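Local coordinates for superantigen-like protein SSL8 (Staphylococcus aureus, PDB 3R2T) that is of unknown function but belongs to the staphylococcal superantigen-like family of extracellular proteins, whose members probably act on components of the host immune system, at residues Gly69-Leu74 against Asp119-Pro124; Phe134-Val139 against Glu230-Val235; Glu149-Pro154 against Phe172-Lys177; Asn155-Lys160 against Asn243-Leu248. One frame throughout, in Å; residues are numbered along the deposited sequence.

Interaction 1 (Gly69-Leu74 against Asp119-Pro124); sequences GPSYEL and DVFAVP
The ring of F121 is a bump that fills the hollow between S71 CB, the carbonyl of Y72 and E73 CG. F121 leaves its strand with CG anti to the backbone N (chi1 -178°), which swings the ring back across the neighbouring strand: CZ comes within 3.6 Å of S71 CB, while E73 CG lies at the ring edge, 4.0 Å from F121 CD1. The carboxylate of E73 continues to a salt bridge with K188 of helix 182-197. Residues 72-74 and 119-122 belong to antiparallel strands of the OB-fold domain, with Y72-A122 and L74-V120 as hydrogen-bonded pairs. The bond from L74 N to V120 O is nearly straight (173°), whereas that from Y72 N to A122 O is bent to 137° where the pairing ends. On the face carrying Y72, L74, V120 and A122, the large side chains of Y72 and L74 lie against the smaller V120 and A122. L74 sets its CB 4.1 Å from V120 CB and leans CD1 toward A122, 4.4 Å from its CB. Y72 turns its ring edge to A122 O and brings CE2 to 4.3 Å from P124 CG, and F99 meets the same ring edge-to-face. P124 CD packs against P70 O, 3.4 Å away.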
# COMPACT_ATOMS: atom_id res chain seq x y z
N GLY A 69 3.48 17.60 6.68
CA GLY A 69 4.59 17.04 5.92
C GLY A 69 4.73 17.49 4.46
O GLY A 69 4.05 18.41 4.01
N PRO A 70 5.61 16.82 3.71
CA PRO A 70 5.87 17.18 2.32
C PRO A 70 4.75 16.83 1.34
O PRO A 70 4.01 15.90 1.58
CB PRO A 70 7.13 16.36 1.97
CG PRO A 70 7.45 15.51 3.18
CD PRO A 70 6.30 15.58 4.10
N SER A 71 4.63 17.64 0.29
CA SER A 71 3.69 17.41 -0.80
C SER A 71 4.45 17.79 -2.05
O SER A 71 5.48 18.45 -1.95
CB SER A 71 2.41 18.25 -0.66
OG SER A 71 2.68 19.63 -0.71
N TYR A 72 3.95 17.40 -3.21
CA TYR A 72 4.64 17.69 -4.47
C TYR A 72 3.65 17.93 -5.58
O TYR A 72 2.64 17.24 -5.66
CB TYR A 72 5.50 16.49 -4.87
CG TYR A 72 6.50 16.02 -3.81
CD1 TYR A 72 7.84 16.37 -3.88
CD2 TYR A 72 6.09 15.22 -2.75
CE1 TYR A 72 8.76 15.93 -2.89
CE2 TYR A 72 6.99 14.78 -1.78
CZ TYR A 72 8.31 15.14 -1.85
OH TYR A 72 9.17 14.69 -0.88
N GLU A 73 3.95 18.89 -6.45
CA GLU A 73 3.10 19.20 -7.59
C GLU A 73 3.87 18.89 -8.88
O GLU A 73 4.84 19.55 -9.21
CB GLU A 73 2.69 20.66 -7.58
CG GLU A 73 1.83 21.05 -6.39
CD GLU A 73 1.54 22.53 -6.35
OE1 GLU A 73 1.56 23.18 -7.42
OE2 GLU A 73 1.29 23.05 -5.24
N LEU A 74 3.39 17.89 -9.61
CA LEU A 74 4.01 17.46 -10.84
C LEU A 74 3.09 17.90 -11.98
O LEU A 74 1.87 17.84 -11.84
CB LEU A 74 4.17 15.96 -10.77
CG LEU A 74 4.86 15.68 -9.41
CD1 LEU A 74 4.69 14.27 -8.93
CD2 LEU A 74 6.31 16.13 -9.45
N ASP A 119 -1.49 16.14 -14.52
CA ASP A 119 -0.94 16.84 -13.34
C ASP A 119 -1.12 15.85 -12.20
O ASP A 119 -2.05 15.04 -12.21
CB ASP A 119 -1.63 18.17 -13.01
CG ASP A 119 -1.26 19.30 -13.98
OD1 ASP A 119 -0.39 19.09 -14.85
OD2 ASP A 119 -1.82 20.41 -13.84
N VAL A 120 -0.23 15.91 -11.23
CA VAL A 120 -0.30 14.99 -10.13
C VAL A 120 0.08 15.68 -8.86
O VAL A 120 1.13 16.32 -8.79
CB VAL A 120 0.68 13.81 -10.34
CG1 VAL A 120 0.70 12.89 -9.12
CG2 VAL A 120 0.35 13.03 -11.63
N PHE A 121 -0.81 15.58 -7.86
CA PHE A 121 -0.53 16.11 -6.55
C PHE A 121 -0.20 14.87 -5.76
O PHE A 121 -1.00 13.97 -5.68
CB PHE A 121 -1.73 16.86 -5.97
CG PHE A 121 -1.43 17.48 -4.63
CD1 PHE A 121 -0.73 18.67 -4.55
CD2 PHE A 121 -1.84 16.86 -3.46
CE1 PHE A 121 -0.44 19.24 -3.30
CE2 PHE A 121 -1.55 17.41 -2.22
CZ PHE A 121 -0.84 18.60 -2.14
N ALA A 122 0.99 14.82 -5.19
CA ALA A 122 1.46 13.64 -4.47
C ALA A 122 1.86 13.94 -3.04
O ALA A 122 2.43 14.99 -2.75
CB ALA A 122 2.66 13.02 -5.22
N VAL A 123 1.53 13.00 -2.16
CA VAL A 123 1.84 13.07 -0.73
C VAL A 123 2.36 11.68 -0.35
O VAL A 123 1.75 10.67 -0.68
CB VAL A 123 0.59 13.42 0.11
CG1 VAL A 123 0.93 13.48 1.60
CG2 VAL A 123 0.01 14.74 -0.35
N PRO A 124 3.49 11.60 0.34
CA PRO A 124 3.94 10.25 0.62
C PRO A 124 3.14 9.51 1.69
O PRO A 124 2.89 10.07 2.74
CB PRO A 124 5.39 10.44 1.11
CG PRO A 124 5.64 11.94 1.12
CD PRO A 124 4.31 12.61 1.01

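Interaction 2 (Phe134-Val139 against Glu230-Val235); sequences FSVSGV and ERMADV. With SO4 (sulfate ion), chain D.
M232 and V136 make the apolar part of this contact, their side chains crossing at about a right angle. The methionine chain is extended beyond CG, with chi2 and chi3 both near 180°, and this carries SD to 3.8 Å from V136 CB. Next to it the CB of A233 packs against S137, 3.7 Å from OG, and V235 CG1 touches the carbonyl oxygen of V139. F148 of the second subunit also packs on V136. In the polar part, a single direct hydrogen bond joins the segments, from G138 N to M232 O at 3.2 Å; the N-H approaches from above the carbonyl plane, 45° out of it. The contact joins the two domains of the superantigen-like fold: 134-139 lies on an interrupted strand of the OB-fold domain, and 230-235 is a loop of the beta-grasp domain containing a type I turn from R231 to D234, closed by D234 N to R231 O. Water enters as a third kind of link, giving one hydrogen to V139 O (2.6 Å) and the other to A233 O (2.9 Å), and so bridges two backbone carbonyls that could not bond to each other. The hydroxyl of S137 is engaged within its own domain by D107. At the start of segment 230-235, E230 N donates to O2 of a sulfate ion, probably from the crystallisation liquor, at 3.1 Å, and F229 N binds the same ion.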
# COMPACT_ATOMS: atom_id res chain seq x y z
N PHE A 134 5.56 6.67 -2.61
CA PHE A 134 4.26 6.03 -2.80
C PHE A 134 3.14 6.99 -2.42
O PHE A 134 3.04 7.40 -1.27
CB PHE A 134 4.16 4.78 -1.92
CG PHE A 134 4.89 3.56 -2.46
CD1 PHE A 134 6.08 3.68 -3.15
CD2 PHE A 134 4.41 2.29 -2.18
CE1 PHE A 134 6.76 2.55 -3.62
CE2 PHE A 134 5.08 1.15 -2.64
CZ PHE A 134 6.26 1.28 -3.36
N SER A 135 2.28 7.31 -3.38
CA SER A 135 1.18 8.22 -3.15
C SER A 135 -0.09 7.68 -3.80
O SER A 135 -0.02 6.82 -4.70
CB SER A 135 1.51 9.61 -3.71
OG SER A 135 0.51 10.56 -3.39
N VAL A 136 -1.24 8.19 -3.34
CA VAL A 136 -2.55 7.75 -3.82
C VAL A 136 -3.29 8.76 -4.70
O VAL A 136 -3.54 9.87 -4.29
CB VAL A 136 -3.50 7.45 -2.65
CG1 VAL A 136 -4.87 7.05 -3.17
CG2 VAL A 136 -2.91 6.35 -1.75
N SER A 137 -3.63 8.34 -5.92
CA SER A 137 -4.41 9.15 -6.85
C SER A 137 -3.90 10.60 -7.00
O SER A 137 -2.70 10.81 -7.19
CB SER A 137 -5.86 9.08 -6.44
OG SER A 137 -6.27 7.72 -6.39
N GLY A 138 -4.79 11.59 -6.91
CA GLY A 138 -4.39 12.99 -7.06
C GLY A 138 -4.03 13.34 -8.50
O GLY A 138 -3.25 14.26 -8.73
N VAL A 139 -4.60 12.62 -9.46
CA VAL A 139 -4.31 12.83 -10.86
C VAL A 139 -5.43 13.59 -11.54
O VAL A 139 -6.58 13.29 -11.31
CB VAL A 139 -4.15 11.48 -11.61
CG1 VAL A 139 -3.77 11.73 -13.07
CG2 VAL A 139 -3.08 10.56 -10.93
N GLU A 230 -10.20 6.30 -1.15
CA GLU A 230 -11.05 6.17 -2.34
C GLU A 230 -11.66 7.48 -2.82
O GLU A 230 -12.33 7.51 -3.85
CB GLU A 230 -12.12 5.12 -2.10
CG GLU A 230 -11.55 3.72 -1.90
CD GLU A 230 -12.58 2.68 -1.47
OE1 GLU A 230 -13.68 3.07 -1.01
OE2 GLU A 230 -12.28 1.48 -1.58
N ARG A 231 -11.44 8.58 -2.09
CA ARG A 231 -11.95 9.89 -2.49
C ARG A 231 -10.87 10.77 -3.12
O ARG A 231 -11.17 11.82 -3.72
CB ARG A 231 -12.54 10.64 -1.30
CG ARG A 231 -13.73 9.96 -0.70
CD ARG A 231 -14.22 10.75 0.53
NE ARG A 231 -14.89 11.98 0.14
CZ ARG A 231 -15.32 12.91 0.99
NH1 ARG A 231 -15.11 12.79 2.30
NH2 ARG A 231 -15.95 13.98 0.51
N MET A 232 -9.62 10.33 -3.00
CA MET A 232 -8.50 11.12 -3.48
C MET A 232 -8.41 11.24 -5.00
O MET A 232 -7.60 12.01 -5.51
CB MET A 232 -7.22 10.57 -2.90
CG MET A 232 -7.12 10.79 -1.40
SD MET A 232 -5.64 10.00 -0.77
CE MET A 232 -5.68 10.57 0.95
N ALA A 233 -9.23 10.48 -5.72
CA ALA A 233 -9.26 10.56 -7.17
C ALA A 233 -10.39 11.47 -7.65
O ALA A 233 -10.47 11.71 -8.84
CB ALA A 233 -9.41 9.17 -7.79
N ASP A 234 -11.26 11.96 -6.75
CA ASP A 234 -12.37 12.85 -7.16
C ASP A 234 -11.81 14.17 -7.65
O ASP A 234 -10.93 14.74 -7.03
CB ASP A 234 -13.36 13.12 -6.02
CG ASP A 234 -14.20 11.91 -5.65
OD1 ASP A 234 -13.90 10.77 -6.07
OD2 ASP A 234 -15.19 12.10 -4.90
N VAL A 235 -12.33 14.66 -8.77
CA VAL A 235 -11.84 15.87 -9.38
C VAL A 235 -12.95 16.89 -9.44
O VAL A 235 -14.10 16.56 -9.73
CB VAL A 235 -11.26 15.60 -10.80
CG1 VAL A 235 -10.15 14.54 -10.73
CG2 VAL A 235 -12.38 15.14 -11.79
S SO4 D . -10.65 4.01 2.31
O1 SO4 D . -9.72 3.01 1.79
O2 SO4 D . -11.32 4.64 1.17
O3 SO4 D . -11.68 3.39 3.14
O4 SO4 D . -9.90 4.99 3.10
O HOH W 1 -8.29 11.40 -10.74

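Interaction 3 (Glu149-Pro154 against Phe172-Lys177); sequences ESLRTP and FFFIQK
T153 and F172 meet because of their first torsions: T153 places CG2 anti to its carbonyl carbon, and F172 extends CG away from its backbone N (chi1 178°), so that CE1 arrives 3.7 Å from T153 CG2, obliquely to the ring. F174 takes the less common position between backbone N and carbonyl carbon (chi1 78°), which leads its ring away from the opposing chain yet leaves CB 3.9 Å from the same T153 methyl. L151 swings its CD1 to the edge of the F174 ring, near the ring plane and 4.1 Å from CD1 of the phenylalanine. P154 and I175 pack on the other side of the paired chains, crossing at about a right angle with P154 CG 4.0 Å from I175 CD1. Between these two groups of side chains the backbones run antiparallel and form a single beta bridge, R152 with I175. Its two bonds are unequal: I175 N donates to R152 O at 3.0 Å, almost in line with the carbonyl, whereas R152 N to I175 O is straight but weak at 3.3 Å. The next link along is a water that accepts from F173 N and also lies 3.0 Å from P154 O, probably donating to it. The lone bridge continues the antiparallel pairing of strands 156-160 and 167-171 at the edge of the beta-grasp sheet. I175 and F173 pack on L185 of helix 182-197, and F173 also reaches I189, while I241 of strand 241-248 touches both P154 and I175.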
# COMPACT_ATOMS: atom_id res chain seq x y z
N GLU A 149 -5.70 33.21 -16.67
CA GLU A 149 -7.05 33.11 -17.22
C GLU A 149 -7.84 32.12 -16.38
O GLU A 149 -9.02 32.33 -16.12
CB GLU A 149 -7.04 32.60 -18.65
CG GLU A 149 -6.23 33.38 -19.64
CD GLU A 149 -6.39 32.81 -21.06
OE1 GLU A 149 -5.39 32.29 -21.63
OE2 GLU A 149 -7.53 32.82 -21.57
N SER A 150 -7.17 31.05 -15.94
CA SER A 150 -7.81 29.99 -15.16
C SER A 150 -7.66 30.09 -13.63
O SER A 150 -8.02 29.16 -12.89
CB SER A 150 -7.31 28.62 -15.66
OG SER A 150 -5.90 28.56 -15.73
N LEU A 151 -7.15 31.23 -13.17
CA LEU A 151 -6.95 31.48 -11.75
C LEU A 151 -8.27 31.77 -11.02
O LEU A 151 -9.04 32.65 -11.45
CB LEU A 151 -6.03 32.69 -11.58
CG LEU A 151 -5.81 33.25 -10.17
CD1 LEU A 151 -5.25 32.17 -9.24
CD2 LEU A 151 -4.89 34.47 -10.23
N ARG A 152 -8.51 31.05 -9.93
CA ARG A 152 -9.70 31.24 -9.10
C ARG A 152 -9.31 31.54 -7.66
O ARG A 152 -8.38 30.93 -7.11
CB ARG A 152 -10.57 29.98 -9.12
CG ARG A 152 -10.97 29.52 -10.51
CD ARG A 152 -11.76 30.57 -11.27
NE ARG A 152 -11.88 30.19 -12.67
CZ ARG A 152 -12.43 30.95 -13.61
NH1 ARG A 152 -12.94 32.14 -13.30
NH2 ARG A 152 -12.49 30.51 -14.88
N THR A 153 -10.03 32.47 -7.04
CA THR A 153 -9.79 32.84 -5.65
C THR A 153 -11.10 32.85 -4.85
O THR A 153 -11.57 33.89 -4.40
CB THR A 153 -9.08 34.20 -5.51
OG1 THR A 153 -9.80 35.18 -6.25
CG2 THR A 153 -7.68 34.11 -6.02
N PRO A 154 -11.69 31.68 -4.68
CA PRO A 154 -12.90 31.63 -3.89
C PRO A 154 -12.57 31.90 -2.42
O PRO A 154 -11.46 31.60 -1.96
CB PRO A 154 -13.35 30.18 -4.06
CG PRO A 154 -12.04 29.42 -4.26
CD PRO A 154 -11.22 30.34 -5.10
N PHE A 172 -7.38 34.11 2.45
CA PHE A 172 -7.11 34.12 1.01
C PHE A 172 -6.77 32.69 0.61
O PHE A 172 -6.03 32.01 1.32
CB PHE A 172 -5.94 35.05 0.66
CG PHE A 172 -5.60 35.04 -0.80
CD1 PHE A 172 -6.39 35.73 -1.71
CD2 PHE A 172 -4.51 34.31 -1.27
CE1 PHE A 172 -6.10 35.72 -3.06
CE2 PHE A 172 -4.21 34.29 -2.63
CZ PHE A 172 -5.00 34.99 -3.53
N PHE A 173 -7.31 32.22 -0.51
CA PHE A 173 -7.02 30.88 -1.00
C PHE A 173 -7.07 30.98 -2.50
O PHE A 173 -7.92 31.68 -3.05
CB PHE A 173 -8.07 29.89 -0.49
CG PHE A 173 -7.67 28.44 -0.65
CD1 PHE A 173 -8.25 27.65 -1.63
CD2 PHE A 173 -6.71 27.88 0.19
CE1 PHE A 173 -7.87 26.31 -1.76
CE2 PHE A 173 -6.33 26.55 0.07
CZ PHE A 173 -6.89 25.77 -0.89
N PHE A 174 -6.15 30.32 -3.18
CA PHE A 174 -6.15 30.37 -4.63
C PHE A 174 -5.94 28.97 -5.16
O PHE A 174 -5.23 28.15 -4.57
CB PHE A 174 -5.07 31.32 -5.16
CG PHE A 174 -3.69 30.74 -5.13
CD1 PHE A 174 -3.05 30.38 -6.31
CD2 PHE A 174 -3.04 30.53 -3.93
CE1 PHE A 174 -1.77 29.83 -6.30
CE2 PHE A 174 -1.76 29.98 -3.91
CZ PHE A 174 -1.13 29.63 -5.10
N ILE A 175 -6.59 28.71 -6.29
CA ILE A 175 -6.50 27.45 -6.97
C ILE A 175 -5.93 27.76 -8.33
O ILE A 175 -6.48 28.55 -9.08
CB ILE A 175 -7.89 26.80 -7.06
CG1 ILE A 175 -8.47 26.63 -5.64
CG2 ILE A 175 -7.82 25.46 -7.82
CD1 ILE A 175 -9.92 26.26 -5.60
N GLN A 176 -4.79 27.15 -8.62
CA GLN A 176 -4.11 27.33 -9.91
C GLN A 176 -4.65 26.48 -11.07
O GLN A 176 -4.58 26.88 -12.24
CB GLN A 176 -2.58 27.13 -9.74
CG GLN A 176 -2.04 26.24 -8.55
CD GLN A 176 -2.71 24.86 -8.33
OE1 GLN A 176 -3.95 24.75 -8.24
NE2 GLN A 176 -1.87 23.82 -8.17
N LYS A 177 -5.23 25.33 -10.75
CA LYS A 177 -5.72 24.41 -11.75
C LYS A 177 -7.22 24.51 -12.07
O LYS A 177 -8.03 24.74 -11.18
CB LYS A 177 -5.43 22.99 -11.28
CG LYS A 177 -3.95 22.69 -11.08
CD LYS A 177 -3.77 21.29 -10.44
CE LYS A 177 -3.79 20.16 -11.43
NZ LYS A 177 -4.73 20.21 -12.57
O HOH W 2 -9.60 33.73 -0.95

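Interaction 4 (Asn155-Lys160 against Asn243-Leu248); sequences NLLVKK and NIEVNL
N155 opens the pairing with I244, accepting a hydrogen bond on its backbone O from I244 N at 3.0 Å. At L156 the side chain takes over: CG lies anti to the backbone N (chi1 169°), and CD1 bends across the sheet to fit between two neighbours, 3.8 Å from I244 CG2 and 3.9 Å from V246 CG2. L157 uses both backbone atoms, its N donating to I244 O and its O accepting from V246 N at 2.7 Å, while its side chain runs beside that of E245 on the opposite face. V158 returns to the face of L156, where its CG1 meets L248 CD1 at 4.0 Å. K159 again bonds on both sides, from N to V246 O and from L248 N to O (2.7 Å, 177°). Its chain bends at chi3 (-57°) and brings NZ to 3.4 Å from E245 OE1, a salt bridge. That same oxygen accepts from N247 ND2, 2.8 Å away on the anti side of the carboxylate, so one carboxylate oxygen is shared by the N247 amide and the K159 ammonium group. K160 lays CG alongside the carbonyl O of L248. Helix 182-197 covers V158, I244, V246 and L248 through I189, L193 and Y197, while F173 packs on L156. A parallel central pair, made of the first and last strands of a mixed sheet packed on a helix, is the hallmark of the beta-grasp fold.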
# COMPACT_ATOMS: atom_id res chain seq x y z
N ASN A 155 -13.52 32.49 -1.68
CA ASN A 155 -13.28 32.77 -0.27
C ASN A 155 -13.17 31.48 0.52
O ASN A 155 -13.88 30.51 0.24
CB ASN A 155 -14.40 33.62 0.36
CG ASN A 155 -14.09 34.02 1.82
OD1 ASN A 155 -12.94 34.25 2.18
ND2 ASN A 155 -15.13 34.13 2.64
N LEU A 156 -12.25 31.48 1.47
CA LEU A 156 -12.04 30.38 2.38
C LEU A 156 -12.50 31.01 3.70
O LEU A 156 -11.88 31.95 4.18
CB LEU A 156 -10.57 29.97 2.47
CG LEU A 156 -10.19 29.00 3.60
CD1 LEU A 156 -10.99 27.71 3.54
CD2 LEU A 156 -8.70 28.68 3.55
N LEU A 157 -13.62 30.56 4.24
CA LEU A 157 -14.11 31.09 5.50
C LEU A 157 -13.80 30.09 6.59
O LEU A 157 -14.23 28.94 6.53
CB LEU A 157 -15.62 31.32 5.41
CG LEU A 157 -16.28 31.85 6.68
CD1 LEU A 157 -15.71 33.21 7.07
CD2 LEU A 157 -17.80 31.95 6.45
N VAL A 158 -13.05 30.52 7.60
CA VAL A 158 -12.70 29.63 8.71
C VAL A 158 -13.45 30.13 9.93
O VAL A 158 -13.32 31.31 10.29
CB VAL A 158 -11.21 29.62 8.96
CG1 VAL A 158 -10.84 28.67 10.14
CG2 VAL A 158 -10.48 29.23 7.68
N LYS A 159 -14.21 29.23 10.57
CA LYS A 159 -15.02 29.56 11.72
C LYS A 159 -15.00 28.57 12.89
O LYS A 159 -14.68 27.39 12.75
CB LYS A 159 -16.48 29.68 11.33
CG LYS A 159 -16.77 30.60 10.22
CD LYS A 159 -18.27 30.89 10.15
CE LYS A 159 -19.10 29.63 10.01
NZ LYS A 159 -20.54 29.97 10.01
N LYS A 160 -15.37 29.13 14.03
CA LYS A 160 -15.54 28.44 15.29
C LYS A 160 -16.69 29.20 15.93
O LYS A 160 -16.60 30.42 16.13
CB LYS A 160 -14.28 28.52 16.14
CG LYS A 160 -14.39 27.78 17.44
CD LYS A 160 -13.07 27.81 18.17
CE LYS A 160 -13.16 27.12 19.53
NZ LYS A 160 -11.88 27.28 20.27
N ASN A 243 -17.55 28.72 -2.87
CA ASN A 243 -16.81 29.10 -1.66
C ASN A 243 -16.40 27.85 -0.90
O ASN A 243 -16.81 26.73 -1.25
CB ASN A 243 -17.62 30.06 -0.75
CG ASN A 243 -18.94 29.47 -0.29
OD1 ASN A 243 -18.97 28.46 0.40
ND2 ASN A 243 -20.04 30.11 -0.67
N ILE A 244 -15.58 28.04 0.12
CA ILE A 244 -15.12 26.93 0.94
C ILE A 244 -15.26 27.39 2.38
O ILE A 244 -14.85 28.51 2.71
CB ILE A 244 -13.67 26.60 0.62
CG1 ILE A 244 -13.51 26.31 -0.89
CG2 ILE A 244 -13.18 25.42 1.49
CD1 ILE A 244 -12.09 26.23 -1.36
N GLU A 245 -15.85 26.56 3.22
CA GLU A 245 -16.04 26.90 4.60
C GLU A 245 -15.50 25.82 5.53
O GLU A 245 -15.72 24.62 5.32
CB GLU A 245 -17.53 27.14 4.89
CG GLU A 245 -17.83 27.42 6.36
CD GLU A 245 -19.30 27.81 6.62
OE1 GLU A 245 -19.82 27.51 7.71
OE2 GLU A 245 -19.93 28.41 5.72
N VAL A 246 -14.77 26.25 6.54
CA VAL A 246 -14.24 25.34 7.53
C VAL A 246 -14.88 25.65 8.87
O VAL A 246 -14.99 26.83 9.24
CB VAL A 246 -12.71 25.52 7.65
CG1 VAL A 246 -12.16 24.72 8.82
CG2 VAL A 246 -12.02 25.14 6.35
N ASN A 247 -15.35 24.62 9.58
CA ASN A 247 -15.89 24.77 10.92
C ASN A 247 -15.02 23.97 11.89
O ASN A 247 -14.93 22.74 11.79
CB ASN A 247 -17.36 24.37 10.98
CG ASN A 247 -18.28 25.49 10.52
OD1 ASN A 247 -18.57 26.39 11.30
ND2 ASN A 247 -18.74 25.43 9.28
N LEU A 248 -14.36 24.67 12.79
CA LEU A 248 -13.49 24.05 13.78
C LEU A 248 -14.21 23.84 15.10
O LEU A 248 -15.05 24.66 15.50
CB LEU A 248 -12.27 24.93 14.03
CG LEU A 248 -11.39 25.26 12.82
CD1 LEU A 248 -10.29 26.24 13.23
CD2 LEU A 248 -10.80 23.99 12.22

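How the interactions relate
The four contacts run from the OB-fold domain across the domain boundary into the beta-grasp domain. Interactions 1 and 2 reach the same sheet through neighbouring strands 118-122 and 133-141, with centres 11 Å apart: F121 N probably bonds to G138 O (2.9 Å), and V123 N to S135 OG. Interaction 1 reaches interaction 3 through a salt bridge between D119 OD2 and K177 NZ (3.2 Å), a second connection between the domains beside interaction 2. Interactions 3 and 4 meet through F173, whose CB lies 3.9 Å from L156 CB. Interactions 1 and 4 lie on opposite sides of the chain's centre, their nearest atoms about 14 Å apart. The sulfate ion lies at interaction 2.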